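Local coordinates for protein phospholipase A1 (Streptomyces albidoflavus, PDB 4HYQ) that probably hydrolyses the sn-1 ester bond of glycerophospholipids, releasing a fatty acid and a lysophospholipid, as a GDSL lipase of the SGNH hydrolase superfamily, at residues 37-42 / 231-236; 92-95 / 101-104; 108-113 / 168-173. All coordinates share one frame; numbering follows the deposited sequence.

Contact 1. Residues 37-42 / 231-236; sequences ALWAAA and VLNSKA
Trp-39 reaches from helix 35-43 to residues 232-236 at the C-terminal end of the chain, and every contact across the pair runs through its side chain. Its CG stands anti to the backbone N (chi1 -172°), which sends the ring across to Leu-232. At the root, Trp-39 CB lies 3.8 Å from Leu-232 CD2, and the same methyl sits 3.7 Å from Trp-39 CG, with the branched leucine packed over one face of the ring. Further out, Trp-39 CD1 comes 3.1 Å from Asn-233 OD1, an edge-on approach with ring and amide planes 45° apart. Trp-39 NE1 then gives its hydrogen to a water in the ring plane, 2.9 Å from the water O, and this water makes a weak bond to Asn-233 O. Trp-39 CZ2 touches Ala-236 CB, the alanine's whole side chain, obliquely at 4.0 Å. A serine in place of Trp-39 would probably leave Leu-232 and Ala-236 without their apolar partner and open a gap between the helices. Trp-39 and Ala-236 both rest on Leu-75 of strand 73-79, while Leu-232 meets Val-138 of strand 136-140: two helices side by side on a parallel sheet, as in the SGNH hydrolase fold.

Contact 2. Residues 92-95 / 101-104; sequences TTCV and NCIA
Cys-94 and Cys-102 are joined by a disulfide that ties together two consecutive helices, 87-96 and 99-115, across the short turn between them, with one cysteine on each side of it. The covalent link comes first. Cys-94 SG lies 2.0 Å from Cys-102 SG, and the backbones are close at this point, with Cys-94 CA 4.4 Å from Cys-102 CA. The two cysteines reach the bond differently: SG of Cys-94 lies beside its own backbone N, whereas that of Cys-102 is anti to the N (chi1 175°). Both are buried, which suits an apolar bridge; Cys-94 packs on Leu-156 and Val-106, and Cys-102 touches Glu-160 of helix 158-181. Such a bond is consistent with an enzyme that works outside the cell, where crosslinks between cysteines are stable.

Van der Waals packing comes second and is slight. Thr-93 turns its methyl, not its hydroxyl, to the other helix: Thr-93 CG2 is 3.7 Å from Asn-101 O and 4.2 Å from Asn-101 CB. Its OG1 is bonded to Asp-89 O one turn back in its own helix, so a polar atom is satisfied locally while the carbon faces the neighbour. Across the bridge, the CB-SG-SG-CB torsion is 86°, close to the 90° that an unstrained disulfide prefers.

Contact 3. Residues 108-113 / 168-173; sequences TAKAFV and ADLLNS
Leu-170 and Val-113 form the apolar centre where helix 99-115 lies beside helix 158-181. The short segments run almost parallel, 10° apart in direction, with their axes 9.7 Å from each other. In the purely aliphatic packing, the two side chains slide past one another in opposite directions. CG1 of Val-113 rests 3.8 Å from Leu-170 CG and equally far from Leu-171 CA, so this methyl lies against both side chain and backbone. It reaches them because CG1 is anti to the backbone N (chi1 165°). The other methyl, Val-113 CG2, makes a looser contact at 4.3 Å with Leu-171 CD1. Branching at the beta carbon suits this place, since the two methyls serve different partners: CG1 meets Leu-170 and the Leu-171 backbone, CG2 the Leu-171 side chain.

A second kind of contact sets apolar carbon against a partly polar residue. Leu-170 CD2 lies 3.6 Å from Lys-110 CB and 3.4 Å from the Lys-110 carbonyl O. The lysine chain bends at chi3 (74°), bringing Lys-110 CE within 4.0 Å of Leu-170 CD2; its alkyl part thus does a hydrocarbon's work.

Behind the pair, Phe-87 of helix 87-96 touches both Val-113 and Leu-171, and Leu-117 of helix 117-131 meets Leu-171, so further helices close round this contact. Asn-172, pointing away from it, hydrogen-bonds to Tyr-142 N, and Asp-169 makes a salt bridge with Arg-144; Tyr-142 and Arg-144 follow strand 136-140.

Contact 1 lies on the opposite side of the chain's centre from contacts 2 and 3, its centre about 35 Å from that of contact 2 and about 27 Å from that of contact 3. Along the chain it closes the long loop within which the others follow in series, contact 2 before contact 3. Those two share helix 99-115, and their centres are about 15 Å apart: the disulfide fixes the helix near its start to helix 87-96, and apolar packing joins its later turns to helix 158-181. Contact 1 fastens the C-terminal end next to an early helix against the five-stranded parallel sheet, while contacts 2 and 3 join three helices on the far side of the alpha/beta fold.

Contact 1. Residues 37-42 / 231-236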
ATOM      1  N   ALA A  37       0.296 -11.390   7.650  1.00 10.64           N
ATOM      2  CA  ALA A  37       0.686 -12.298   8.719  1.00 13.31           C
ATOM      3  C   ALA A  37      -0.463 -12.464   9.701  1.00 13.81           C
ATOM      4  O   ALA A  37      -0.699 -13.580  10.194  1.00 14.18           O
ATOM      5  CB  ALA A  37       1.924 -11.772   9.438  1.00 12.40           C
ATOM      6  N   LEU A  38      -1.168 -11.372   9.992  1.00 11.71           N
ATOM      7  CA  LEU A  38      -2.314 -11.446  10.910  1.00 13.15           C
ATOM      8  C   LEU A  38      -3.386 -12.346  10.297  1.00 13.87           C
ATOM      9  O   LEU A  38      -3.967 -13.189  10.989  1.00 15.93           O
ATOM     10  CB  LEU A  38      -2.918 -10.056  11.174  1.00 11.23           C
ATOM     11  CG  LEU A  38      -1.994  -9.025  11.839  1.00 11.58           C
ATOM     12  CD1 LEU A  38      -2.695  -7.675  11.933  1.00 12.15           C
ATOM     13  CD2 LEU A  38      -1.599  -9.511  13.222  1.00 12.94           C
ATOM     14  N   TRP A  39      -3.643 -12.181   9.001  1.00 13.82           N
ATOM     15  CA  TRP A  39      -4.664 -12.998   8.349  1.00 14.06           C
ATOM     16  C   TRP A  39      -4.272 -14.476   8.320  1.00 15.09           C
ATOM     17  O   TRP A  39      -5.098 -15.349   8.600  1.00 17.18           O
ATOM     18  CB  TRP A  39      -4.923 -12.511   6.920  1.00 14.77           C
ATOM     19  CG  TRP A  39      -6.109 -13.194   6.271  1.00 14.17           C
ATOM     20  CD1 TRP A  39      -7.418 -12.783   6.296  1.00 16.02           C
ATOM     21  CD2 TRP A  39      -6.091 -14.426   5.547  1.00 15.23           C
ATOM     22  NE1 TRP A  39      -8.212 -13.688   5.629  1.00 15.25           N
ATOM     23  CE2 TRP A  39      -7.424 -14.707   5.158  1.00 15.17           C
ATOM     24  CE3 TRP A  39      -5.078 -15.325   5.189  1.00 13.43           C
ATOM     25  CZ2 TRP A  39      -7.768 -15.850   4.432  1.00 16.80           C
ATOM     26  CZ3 TRP A  39      -5.418 -16.463   4.465  1.00 17.63           C
ATOM     27  CH2 TRP A  39      -6.757 -16.714   4.094  1.00 15.73           C
ATOM     28  N   ALA A  40      -3.020 -14.763   7.984  1.00 15.38           N
ATOM     29  CA  ALA A  40      -2.556 -16.149   7.913  1.00 16.78           C
ATOM     30  C   ALA A  40      -2.632 -16.845   9.275  1.00 18.41           C
ATOM     31  O   ALA A  40      -2.983 -18.026   9.357  1.00 19.25           O
ATOM     32  CB  ALA A  40      -1.127 -16.202   7.372  1.00 14.43           C
ATOM     33  N   ALA A  41      -2.303 -16.119  10.341  1.00 17.92           N
ATOM     34  CA  ALA A  41      -2.349 -16.691  11.684  1.00 20.68           C
ATOM     35  C   ALA A  41      -3.773 -17.059  12.078  1.00 21.70           C
ATOM     36  O   ALA A  41      -4.008 -18.076  12.730  1.00 22.97           O
ATOM     37  CB  ALA A  41      -1.769 -15.701  12.699  1.00 21.20           C
ATOM     38  N   ALA A  42      -4.727 -16.234  11.675  1.00 21.42           N
ATOM     39  CA  ALA A  42      -6.122 -16.470  12.021  1.00 21.79           C
ATOM     40  C   ALA A  42      -6.849 -17.447  11.102  1.00 22.89           C
ATOM     41  O   ALA A  42      -7.808 -18.110  11.524  1.00 22.42           O
ATOM     42  CB  ALA A  42      -6.868 -15.147  12.048  1.00 20.79           C
ATOM     43  N   VAL A 231     -10.297  -5.124   5.918  1.00 13.52           N
ATOM     44  CA  VAL A 231     -10.527  -4.972   4.483  1.00 12.77           C
ATOM     45  C   VAL A 231     -10.177  -6.295   3.787  1.00 14.22           C
ATOM     46  O   VAL A 231     -10.958  -6.789   2.968  1.00 12.85           O
ATOM     47  CB  VAL A 231      -9.695  -3.795   3.912  1.00 12.89           C
ATOM     48  CG1 VAL A 231      -9.719  -3.802   2.382  1.00 14.04           C
ATOM     49  CG2 VAL A 231     -10.267  -2.473   4.439  1.00 12.66           C
ATOM     50  N   LEU A 232      -9.025  -6.883   4.109  1.00 12.15           N
ATOM     51  CA  LEU A 232      -8.690  -8.170   3.496  1.00 12.91           C
ATOM     52  C   LEU A 232      -9.712  -9.238   3.890  1.00 14.07           C
ATOM     53  O   LEU A 232     -10.109 -10.043   3.048  1.00 14.98           O
ATOM     54  CB  LEU A 232      -7.276  -8.651   3.874  1.00 12.67           C
ATOM     55  CG  LEU A 232      -6.923 -10.056   3.336  1.00 13.01           C
ATOM     56  CD1 LEU A 232      -6.976 -10.054   1.806  1.00 10.98           C
ATOM     57  CD2 LEU A 232      -5.531 -10.485   3.805  1.00 12.77           C
ATOM     58  N   ASN A 233     -10.123  -9.260   5.158  1.00 14.33           N
ATOM     59  CA  ASN A 233     -11.110 -10.250   5.622  1.00 16.67           C
ATOM     60  C   ASN A 233     -12.378 -10.168   4.781  1.00 16.32           C
ATOM     61  O   ASN A 233     -12.991 -11.189   4.464  1.00 16.78           O
ATOM     62  CB  ASN A 233     -11.532 -10.004   7.072  1.00 16.32           C
ATOM     63  CG  ASN A 233     -10.471 -10.370   8.083  1.00 19.78           C
ATOM     64  OD1 ASN A 233      -9.531 -11.098   7.786  1.00 21.38           O
ATOM     65  ND2 ASN A 233     -10.634  -9.874   9.308  1.00 19.55           N
ATOM     66  N   SER A 234     -12.771  -8.950   4.434  1.00 17.19           N
ATOM     67  CA  SER A 234     -13.989  -8.721   3.660  1.00 18.23           C
ATOM     68  C   SER A 234     -13.929  -9.181   2.207  1.00 19.62           C
ATOM     69  O   SER A 234     -14.968  -9.414   1.578  1.00 19.61           O
ATOM     70  CB  SER A 234     -14.346  -7.232   3.679  1.00 19.03           C
ATOM     71  OG  SER A 234     -13.541  -6.494   2.763  1.00 20.30           O
ATOM     72  N   LYS A 235     -12.721  -9.323   1.670  1.00 17.27           N
ATOM     73  CA  LYS A 235     -12.563  -9.701   0.274  1.00 17.00           C
ATOM     74  C   LYS A 235     -11.914 -11.061   0.015  1.00 16.89           C
ATOM     75  O   LYS A 235     -12.004 -11.589  -1.094  1.00 16.92           O
ATOM     76  CB  LYS A 235     -11.741  -8.621  -0.447  1.00 16.74           C
ATOM     77  CG  LYS A 235     -12.346  -7.217  -0.418  1.00 18.78           C
ATOM     78  CD  LYS A 235     -13.674  -7.177  -1.166  1.00 19.10           C
ATOM     79  CE  LYS A 235     -14.175  -5.756  -1.376  1.00 21.09           C
ATOM     80  NZ  LYS A 235     -15.525  -5.773  -2.026  1.00 24.69           N
ATOM     81  N   ALA A 236     -11.255 -11.624   1.023  1.00 16.18           N
ATOM     82  CA  ALA A 236     -10.543 -12.894   0.851  1.00 18.02           C
ATOM     83  C   ALA A 236     -11.407 -14.085   0.457  1.00 19.77           C
ATOM     84  O   ALA A 236     -10.922 -14.883  -0.372  1.00 20.27           O
ATOM     85  CB  ALA A 236      -9.752 -13.235   2.115  1.00 17.33           C
ATOM     86  OXT ALA A 236     -12.528 -14.222   0.995  1.00 22.89           O
TER
HETATM   87  O   HOH W   1     -11.076 -13.865   5.633  1.00 25.92           O

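Contact 2. Residues 92-95 / 101-104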
ATOM      1  N   THR A  92       9.080  13.734   0.215  1.00 14.34           N
ATOM      2  CA  THR A  92      10.318  14.398   0.618  1.00 15.55           C
ATOM      3  C   THR A  92      10.278  15.844   0.120  1.00 15.41           C
ATOM      4  O   THR A  92      10.627  16.776   0.845  1.00 13.56           O
ATOM      5  CB  THR A  92      11.552  13.674   0.037  1.00 17.46           C
ATOM      6  OG1 THR A  92      11.599  12.342   0.563  1.00 17.83           O
ATOM      7  CG2 THR A  92      12.846  14.406   0.402  1.00 20.30           C
ATOM      8  N   THR A  93       9.835  16.032  -1.121  1.00 14.64           N
ATOM      9  CA  THR A  93       9.745  17.368  -1.696  1.00 15.17           C
ATOM     10  C   THR A  93       8.764  18.248  -0.928  1.00 16.31           C
ATOM     11  O   THR A  93       9.058  19.408  -0.618  1.00 16.30           O
ATOM     12  CB  THR A  93       9.309  17.293  -3.176  1.00 14.96           C
ATOM     13  OG1 THR A  93      10.328  16.614  -3.922  1.00 16.00           O
ATOM     14  CG2 THR A  93       9.085  18.693  -3.758  1.00 14.66           C
ATOM     15  N   CYS A  94       7.603  17.696  -0.600  1.00 15.59           N
ATOM     16  CA  CYS A  94       6.591  18.461   0.108  1.00 16.38           C
ATOM     17  C   CYS A  94       7.010  18.828   1.531  1.00 16.40           C
ATOM     18  O   CYS A  94       6.636  19.887   2.039  1.00 18.96           O
ATOM     19  CB  CYS A  94       5.277  17.686   0.128  1.00 16.24           C
ATOM     20  SG  CYS A  94       4.541  17.607  -1.542  1.00 16.85           S
ATOM     21  N   VAL A  95       7.777  17.962   2.175  1.00 14.83           N
ATOM     22  CA  VAL A  95       8.220  18.240   3.531  1.00 16.09           C
ATOM     23  C   VAL A  95       9.370  19.247   3.586  1.00 16.26           C
ATOM     24  O   VAL A  95       9.354  20.177   4.392  1.00 17.28           O
ATOM     25  CB  VAL A  95       8.640  16.932   4.240  1.00 17.28           C
ATOM     26  CG1 VAL A  95       9.387  17.231   5.548  1.00 17.91           C
ATOM     27  CG2 VAL A  95       7.391  16.105   4.540  1.00 16.92           C
ATOM     28  N   ASN A 101       6.644  24.072  -4.770  1.00 19.86           N
ATOM     29  CA  ASN A 101       7.459  22.945  -5.202  1.00 18.92           C
ATOM     30  C   ASN A 101       6.682  21.660  -4.982  1.00 18.36           C
ATOM     31  O   ASN A 101       6.764  20.727  -5.785  1.00 17.93           O
ATOM     32  CB  ASN A 101       8.756  22.850  -4.403  1.00 18.92           C
ATOM     33  CG  ASN A 101       9.697  24.020  -4.644  1.00 19.88           C
ATOM     34  OD1 ASN A 101       9.914  24.460  -5.783  1.00 21.54           O
ATOM     35  ND2 ASN A 101      10.285  24.509  -3.574  1.00 13.16           N
ATOM     36  N   CYS A 102       5.956  21.607  -3.870  1.00 17.25           N
ATOM     37  CA  CYS A 102       5.166  20.433  -3.528  1.00 17.96           C
ATOM     38  C   CYS A 102       4.090  20.182  -4.576  1.00 18.59           C
ATOM     39  O   CYS A 102       3.955  19.061  -5.070  1.00 17.54           O
ATOM     40  CB  CYS A 102       4.530  20.610  -2.148  1.00 18.92           C
ATOM     41  SG  CYS A 102       3.393  19.285  -1.601  1.00 17.95           S
ATOM     42  N   ILE A 103       3.345  21.227  -4.928  1.00 18.40           N
ATOM     43  CA  ILE A 103       2.270  21.105  -5.921  1.00 20.27           C
ATOM     44  C   ILE A 103       2.782  20.635  -7.269  1.00 19.53           C
ATOM     45  O   ILE A 103       2.202  19.732  -7.891  1.00 19.77           O
ATOM     46  CB  ILE A 103       1.544  22.448  -6.131  1.00 22.45           C
ATOM     47  CG1 ILE A 103       0.989  22.953  -4.799  1.00 24.13           C
ATOM     48  CG2 ILE A 103       0.453  22.296  -7.180  1.00 23.26           C
ATOM     49  CD1 ILE A 103       0.135  21.962  -4.048  1.00 25.13           C
ATOM     50  N   ALA A 104       3.862  21.257  -7.724  1.00 17.46           N
ATOM     51  CA  ALA A 104       4.460  20.903  -8.997  1.00 18.45           C
ATOM     52  C   ALA A 104       4.887  19.436  -8.997  1.00 18.15           C
ATOM     53  O   ALA A 104       4.628  18.710  -9.959  1.00 16.93           O
ATOM     54  CB  ALA A 104       5.660  21.800  -9.274  1.00 19.92           C
TER

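Contact 3. Residues 108-113 / 168-173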
ATOM      1  N   THR A 108       3.367  16.224 -11.266  1.00 17.71           N
ATOM      2  CA  THR A 108       4.169  15.370 -12.126  1.00 18.23           C
ATOM      3  C   THR A 108       3.847  13.910 -11.790  1.00 18.09           C
ATOM      4  O   THR A 108       3.764  13.063 -12.686  1.00 18.22           O
ATOM      5  CB  THR A 108       5.681  15.632 -11.937  1.00 19.62           C
ATOM      6  OG1 THR A 108       6.007  16.925 -12.454  1.00 21.89           O
ATOM      7  CG2 THR A 108       6.499  14.593 -12.668  1.00 22.80           C
ATOM      8  N   ALA A 109       3.651  13.623 -10.502  1.00 15.76           N
ATOM      9  CA  ALA A 109       3.320  12.268 -10.067  1.00 14.69           C
ATOM     10  C   ALA A 109       1.934  11.875 -10.592  1.00 13.02           C
ATOM     11  O   ALA A 109       1.743  10.763 -11.095  1.00 13.52           O
ATOM     12  CB  ALA A 109       3.337  12.179  -8.534  1.00 15.21           C
ATOM     13  N   LYS A 110       0.971  12.790 -10.481  1.00 12.62           N
ATOM     14  CA  LYS A 110      -0.383  12.506 -10.958  1.00 13.98           C
ATOM     15  C   LYS A 110      -0.383  12.227 -12.455  1.00 15.83           C
ATOM     16  O   LYS A 110      -1.141  11.373 -12.923  1.00 15.46           O
ATOM     17  CB  LYS A 110      -1.321  13.664 -10.630  1.00 14.73           C
ATOM     18  CG  LYS A 110      -1.520  13.845  -9.128  1.00 15.89           C
ATOM     19  CD  LYS A 110      -2.344  15.065  -8.801  1.00 20.40           C
ATOM     20  CE  LYS A 110      -3.811  14.845  -9.126  1.00 22.47           C
ATOM     21  NZ  LYS A 110      -4.600  16.057  -8.789  1.00 23.68           N
ATOM     22  N   ALA A 111       0.468  12.923 -13.210  1.00 14.06           N
ATOM     23  CA  ALA A 111       0.512  12.702 -14.655  1.00 16.85           C
ATOM     24  C   ALA A 111       1.009  11.294 -14.958  1.00 16.78           C
ATOM     25  O   ALA A 111       0.539  10.658 -15.898  1.00 18.29           O
ATOM     26  CB  ALA A 111       1.415  13.735 -15.334  1.00 15.52           C
ATOM     27  N   PHE A 112       1.960  10.815 -14.161  1.00 15.74           N
ATOM     28  CA  PHE A 112       2.519   9.473 -14.330  1.00 15.07           C
ATOM     29  C   PHE A 112       1.453   8.443 -13.977  1.00 15.50           C
ATOM     30  O   PHE A 112       1.317   7.417 -14.646  1.00 15.72           O
ATOM     31  CB  PHE A 112       3.731   9.290 -13.407  1.00 16.39           C
ATOM     32  CG  PHE A 112       4.279   7.887 -13.387  1.00 16.22           C
ATOM     33  CD1 PHE A 112       5.343   7.528 -14.207  1.00 17.88           C
ATOM     34  CD2 PHE A 112       3.730   6.923 -12.539  1.00 17.43           C
ATOM     35  CE1 PHE A 112       5.851   6.224 -14.190  1.00 18.28           C
ATOM     36  CE2 PHE A 112       4.226   5.621 -12.516  1.00 17.41           C
ATOM     37  CZ  PHE A 112       5.296   5.272 -13.343  1.00 17.60           C
ATOM     38  N   VAL A 113       0.701   8.722 -12.919  1.00 14.26           N
ATOM     39  CA  VAL A 113      -0.351   7.823 -12.463  1.00 15.25           C
ATOM     40  C   VAL A 113      -1.407   7.608 -13.539  1.00 17.01           C
ATOM     41  O   VAL A 113      -1.878   6.490 -13.727  1.00 16.52           O
ATOM     42  CB  VAL A 113      -1.030   8.364 -11.181  1.00 15.23           C
ATOM     43  CG1 VAL A 113      -2.351   7.631 -10.923  1.00 12.19           C
ATOM     44  CG2 VAL A 113      -0.091   8.189  -9.984  1.00 15.38           C
ATOM     45  N   ALA A 168      -3.609  10.720  -3.905  1.00 12.15           N
ATOM     46  CA  ALA A 168      -3.994   9.395  -3.429  1.00 12.98           C
ATOM     47  C   ALA A 168      -5.298   8.979  -4.098  1.00 13.59           C
ATOM     48  O   ALA A 168      -5.442   7.837  -4.536  1.00 12.62           O
ATOM     49  CB  ALA A 168      -4.163   9.392  -1.909  1.00 12.54           C
ATOM     50  N   ASP A 169      -6.248   9.908  -4.173  1.00 13.90           N
ATOM     51  CA  ASP A 169      -7.539   9.613  -4.802  1.00 14.45           C
ATOM     52  C   ASP A 169      -7.357   9.128  -6.235  1.00 14.04           C
ATOM     53  O   ASP A 169      -7.966   8.131  -6.646  1.00 14.43           O
ATOM     54  CB  ASP A 169      -8.444  10.849  -4.789  1.00 15.66           C
ATOM     55  CG  ASP A 169      -8.971  11.173  -3.405  1.00 17.63           C
ATOM     56  OD1 ASP A 169      -8.851  10.332  -2.491  1.00 19.46           O
ATOM     57  OD2 ASP A 169      -9.529  12.274  -3.228  1.00 19.62           O
ATOM     58  N   LEU A 170      -6.512   9.822  -6.990  1.00 13.15           N
ATOM     59  CA  LEU A 170      -6.255   9.459  -8.381  1.00 13.33           C
ATOM     60  C   LEU A 170      -5.576   8.094  -8.473  1.00 13.54           C
ATOM     61  O   LEU A 170      -5.919   7.269  -9.329  1.00 13.56           O
ATOM     62  CB  LEU A 170      -5.381  10.522  -9.060  1.00 13.62           C
ATOM     63  CG  LEU A 170      -5.018  10.271 -10.524  1.00 13.62           C
ATOM     64  CD1 LEU A 170      -6.271  10.421 -11.389  1.00 17.36           C
ATOM     65  CD2 LEU A 170      -3.941  11.251 -10.978  1.00 14.98           C
ATOM     66  N   LEU A 171      -4.605   7.854  -7.593  1.00 11.99           N
ATOM     67  CA  LEU A 171      -3.904   6.575  -7.589  1.00 10.53           C
ATOM     68  C   LEU A 171      -4.889   5.445  -7.289  1.00 11.02           C
ATOM     69  O   LEU A 171      -4.905   4.431  -7.983  1.00 12.33           O
ATOM     70  CB  LEU A 171      -2.775   6.582  -6.534  1.00 10.03           C
ATOM     71  CG  LEU A 171      -1.977   5.295  -6.292  1.00 11.22           C
ATOM     72  CD1 LEU A 171      -1.285   4.852  -7.584  1.00 10.88           C
ATOM     73  CD2 LEU A 171      -0.924   5.560  -5.193  1.00  9.81           C
ATOM     74  N   ASN A 172      -5.724   5.634  -6.272  1.00 10.99           N
ATOM     75  CA  ASN A 172      -6.693   4.603  -5.900  1.00 11.99           C
ATOM     76  C   ASN A 172      -7.726   4.393  -6.999  1.00 13.29           C
ATOM     77  O   ASN A 172      -8.225   3.282  -7.187  1.00 13.23           O
ATOM     78  CB  ASN A 172      -7.384   4.965  -4.589  1.00 11.69           C
ATOM     79  CG  ASN A 172      -6.480   4.756  -3.387  1.00 13.06           C
ATOM     80  OD1 ASN A 172      -5.612   3.877  -3.400  1.00 11.66           O
ATOM     81  ND2 ASN A 172      -6.689   5.545  -2.340  1.00 11.49           N
ATOM     82  N   SER A 173      -8.040   5.455  -7.730  1.00 12.49           N
ATOM     83  CA  SER A 173      -9.005   5.342  -8.822  1.00 14.99           C
ATOM     84  C   SER A 173      -8.425   4.446  -9.919  1.00 13.75           C
ATOM     85  O   SER A 173      -9.105   3.548 -10.430  1.00 14.41           O
ATOM     86  CB  SER A 173      -9.331   6.733  -9.382  1.00 16.34           C
ATOM     87  OG  SER A 173     -10.163   6.625 -10.518  1.00 24.33           O
TER